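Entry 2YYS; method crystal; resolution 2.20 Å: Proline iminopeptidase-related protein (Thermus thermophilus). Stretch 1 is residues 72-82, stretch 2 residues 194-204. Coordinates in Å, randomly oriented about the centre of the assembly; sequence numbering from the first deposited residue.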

# COMPACT_ATOMS: atom_id res chain seq x y z
N ASP A 72 -20.99 -0.85 10.24
CA ASP A 72 -21.02 0.60 10.40
C ASP A 72 -19.97 1.23 9.48
O ASP A 72 -18.79 1.28 9.81
CB ASP A 72 -20.78 0.95 11.88
CG ASP A 72 -20.79 2.43 12.15
OD1 ASP A 72 -21.07 3.22 11.23
OD2 ASP A 72 -20.50 2.90 13.27
N PRO A 73 -20.40 1.71 8.32
CA PRO A 73 -19.48 2.29 7.32
C PRO A 73 -18.64 3.48 7.77
O PRO A 73 -17.66 3.80 7.12
CB PRO A 73 -20.43 2.73 6.20
CG PRO A 73 -21.78 2.84 6.86
CD PRO A 73 -21.80 1.72 7.84
N ARG A 74 -19.04 4.14 8.85
CA ARG A 74 -18.30 5.29 9.39
C ARG A 74 -16.98 4.90 10.04
O ARG A 74 -16.16 5.75 10.33
CB ARG A 74 -19.16 6.02 10.42
CG ARG A 74 -20.47 6.58 9.86
CD ARG A 74 -21.39 7.14 10.92
NE ARG A 74 -21.72 6.11 11.91
CZ ARG A 74 -22.29 6.33 13.09
NH1 ARG A 74 -22.63 7.56 13.48
NH2 ARG A 74 -22.53 5.30 13.90
N LEU A 75 -16.79 3.61 10.29
CA LEU A 75 -15.54 3.11 10.83
C LEU A 75 -14.43 3.09 9.78
O LEU A 75 -13.27 3.01 10.13
CB LEU A 75 -15.73 1.70 11.39
CG LEU A 75 -16.72 1.59 12.56
CD1 LEU A 75 -17.07 0.13 12.82
CD2 LEU A 75 -16.17 2.28 13.81
N PHE A 76 -14.81 3.20 8.51
CA PHE A 76 -13.89 3.00 7.40
C PHE A 76 -13.56 4.30 6.69
O PHE A 76 -14.21 4.67 5.72
CB PHE A 76 -14.48 1.96 6.46
CG PHE A 76 -14.55 0.60 7.08
CD1 PHE A 76 -13.38 -0.11 7.32
CD2 PHE A 76 -15.77 0.06 7.46
CE1 PHE A 76 -13.42 -1.35 7.92
CE2 PHE A 76 -15.82 -1.21 8.05
CZ PHE A 76 -14.64 -1.91 8.29
N THR A 77 -12.55 4.99 7.22
CA THR A 77 -12.07 6.25 6.66
C THR A 77 -10.55 6.23 6.64
O THR A 77 -9.92 5.46 7.35
CB THR A 77 -12.53 7.46 7.49
OG1 THR A 77 -11.99 7.36 8.82
CG2 THR A 77 -14.07 7.51 7.68
N VAL A 78 -9.98 7.09 5.81
CA VAL A 78 -8.54 7.31 5.79
C VAL A 78 -8.03 7.74 7.16
O VAL A 78 -7.04 7.21 7.64
CB VAL A 78 -8.16 8.35 4.71
CG1 VAL A 78 -6.69 8.77 4.83
CG2 VAL A 78 -8.39 7.78 3.35
N ASP A 79 -8.73 8.68 7.80
CA ASP A 79 -8.37 9.16 9.13
C ASP A 79 -8.25 8.02 10.14
O ASP A 79 -7.32 7.98 10.92
CB ASP A 79 -9.40 10.19 9.65
CG ASP A 79 -9.32 11.55 8.94
OD1 ASP A 79 -8.37 11.80 8.16
OD2 ASP A 79 -10.18 12.44 9.10
N ALA A 80 -9.21 7.11 10.13
CA ALA A 80 -9.19 5.98 11.06
C ALA A 80 -7.99 5.07 10.80
O ALA A 80 -7.36 4.60 11.75
CB ALA A 80 -10.49 5.19 10.95
N LEU A 81 -7.66 4.83 9.53
CA LEU A 81 -6.50 4.00 9.18
C LEU A 81 -5.20 4.66 9.62
O LEU A 81 -4.27 3.99 10.05
CB LEU A 81 -6.47 3.73 7.67
CG LEU A 81 -7.63 2.94 7.06
CD1 LEU A 81 -7.34 2.54 5.60
CD2 LEU A 81 -7.97 1.70 7.86
N VAL A 82 -5.14 5.98 9.50
CA VAL A 82 -3.98 6.74 9.91
C VAL A 82 -3.81 6.68 11.42
O VAL A 82 -2.73 6.37 11.92
CB VAL A 82 -4.13 8.20 9.43
CG1 VAL A 82 -3.13 9.13 10.11
CG2 VAL A 82 -3.98 8.26 7.92
N ASP A 194 -15.65 -8.40 3.19
CA ASP A 194 -16.00 -7.48 2.12
C ASP A 194 -16.33 -6.09 2.66
O ASP A 194 -16.43 -5.14 1.88
CB ASP A 194 -17.26 -7.98 1.39
CG ASP A 194 -16.99 -9.16 0.47
OD1 ASP A 194 -15.84 -9.35 0.01
OD2 ASP A 194 -17.91 -9.94 0.14
N ALA A 195 -16.53 -5.99 3.97
CA ALA A 195 -17.10 -4.78 4.57
C ALA A 195 -16.23 -3.52 4.43
O ALA A 195 -16.77 -2.45 4.15
CB ALA A 195 -17.43 -5.02 6.04
N PRO A 196 -14.92 -3.63 4.63
CA PRO A 196 -14.05 -2.46 4.46
C PRO A 196 -14.09 -1.91 3.04
O PRO A 196 -14.25 -0.72 2.89
CB PRO A 196 -12.66 -2.99 4.83
CG PRO A 196 -12.95 -4.16 5.71
CD PRO A 196 -14.15 -4.81 5.07
N GLY A 197 -13.99 -2.77 2.03
CA GLY A 197 -14.04 -2.32 0.64
C GLY A 197 -15.38 -1.68 0.30
O GLY A 197 -15.43 -0.62 -0.31
N LEU A 198 -16.47 -2.33 0.71
CA LEU A 198 -17.82 -1.81 0.46
C LEU A 198 -18.04 -0.46 1.12
O LEU A 198 -18.63 0.44 0.52
CB LEU A 198 -18.88 -2.81 0.93
CG LEU A 198 -19.00 -4.09 0.08
CD1 LEU A 198 -19.97 -5.09 0.74
CD2 LEU A 198 -19.45 -3.77 -1.36
N ALA A 199 -17.54 -0.29 2.35
CA ALA A 199 -17.70 0.96 3.07
C ALA A 199 -16.90 2.09 2.44
O ALA A 199 -17.38 3.19 2.32
CB ALA A 199 -17.31 0.79 4.53
N PHE A 200 -15.67 1.82 2.02
CA PHE A 200 -14.87 2.86 1.38
C PHE A 200 -15.54 3.29 0.07
O PHE A 200 -15.60 4.48 -0.22
CB PHE A 200 -13.42 2.41 1.18
CG PHE A 200 -12.52 2.75 2.35
CD1 PHE A 200 -12.06 4.05 2.54
CD2 PHE A 200 -12.13 1.77 3.25
CE1 PHE A 200 -11.23 4.38 3.61
CE2 PHE A 200 -11.30 2.08 4.33
CZ PHE A 200 -10.85 3.39 4.51
N LEU A 201 -16.07 2.32 -0.67
CA LEU A 201 -16.80 2.57 -1.92
C LEU A 201 -18.01 3.48 -1.68
O LEU A 201 -18.20 4.47 -2.38
CB LEU A 201 -17.27 1.25 -2.57
CG LEU A 201 -18.18 1.31 -3.81
CD1 LEU A 201 -17.47 1.93 -5.00
CD2 LEU A 201 -18.71 -0.08 -4.19
N ARG A 202 -18.80 3.12 -0.67
CA ARG A 202 -19.98 3.88 -0.27
C ARG A 202 -19.61 5.29 0.21
O ARG A 202 -20.31 6.23 -0.08
CB ARG A 202 -20.73 3.09 0.81
CG ARG A 202 -21.86 3.79 1.54
CD ARG A 202 -22.38 2.94 2.73
NE ARG A 202 -23.72 3.29 3.20
CZ ARG A 202 -24.05 4.40 3.87
NH1 ARG A 202 -23.13 5.33 4.16
NH2 ARG A 202 -25.31 4.59 4.26
N ASN A 203 -18.49 5.42 0.92
CA ASN A 203 -18.05 6.71 1.43
C ASN A 203 -17.38 7.61 0.39
O ASN A 203 -16.94 8.70 0.73
CB ASN A 203 -17.14 6.53 2.66
CG ASN A 203 -17.87 5.90 3.86
OD1 ASN A 203 -19.10 5.82 3.89
ND2 ASN A 203 -17.10 5.43 4.84
N GLY A 204 -17.30 7.17 -0.87
CA GLY A 204 -16.80 8.00 -1.97
C GLY A 204 -15.32 7.86 -2.32
O GLY A 204 -14.71 8.82 -2.82

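P73 of a 3-10 segment, the loop residues F76 and T77, and V78 and L81 of the following helix pack on helix 195-202 and N203 just after it; the two stretches bury 467 Å², both sides summed. The CA atoms of P73 and A199 are 4.8 Å apart; the A199 methyl points toward the first stretch and meets P73 there: P73 CA to A199 CB is 3.8 Å.

F76 is the most covered residue, with 113 Å² buried by the second stretch. At chi1 -67° (m) and chi2 -69°, its ring lies along the helix, with CD2 3.4 Å from A199 CB and CE1 3.6 Å from P196 CB. P196 CA sits 3.7 Å from the ring centroid and 13° off the normal, a CH-pi contact over the face. The F200 CA-to-CB bond points sideways, but chi1 -90° and chi2 -77° bring the ring end to the first stretch, where CZ lies 3.8 Å from L81 CD1 and the ring centroid 4.3 Å from F76 CB, an off-centre CH-pi contact.

N203 supplies the polar link. With chi1 -65° (m) and chi2 -13°, its amide ND2 donates to P73 O (2.9 Å, 157°) and F76 O (3.1 Å, 141°), bridging the carbonyl at the start of the 3-10 segment and that just beyond its end. P73 CG lies over the R202 guanidinium face, 3.9 Å from NH1.

R74 NE salt-bridges D72 OD1 (3.0 Å); T77 OG1, at chi1 62° (p), caps the following helix, accepting from A80 N at 3.1 Å.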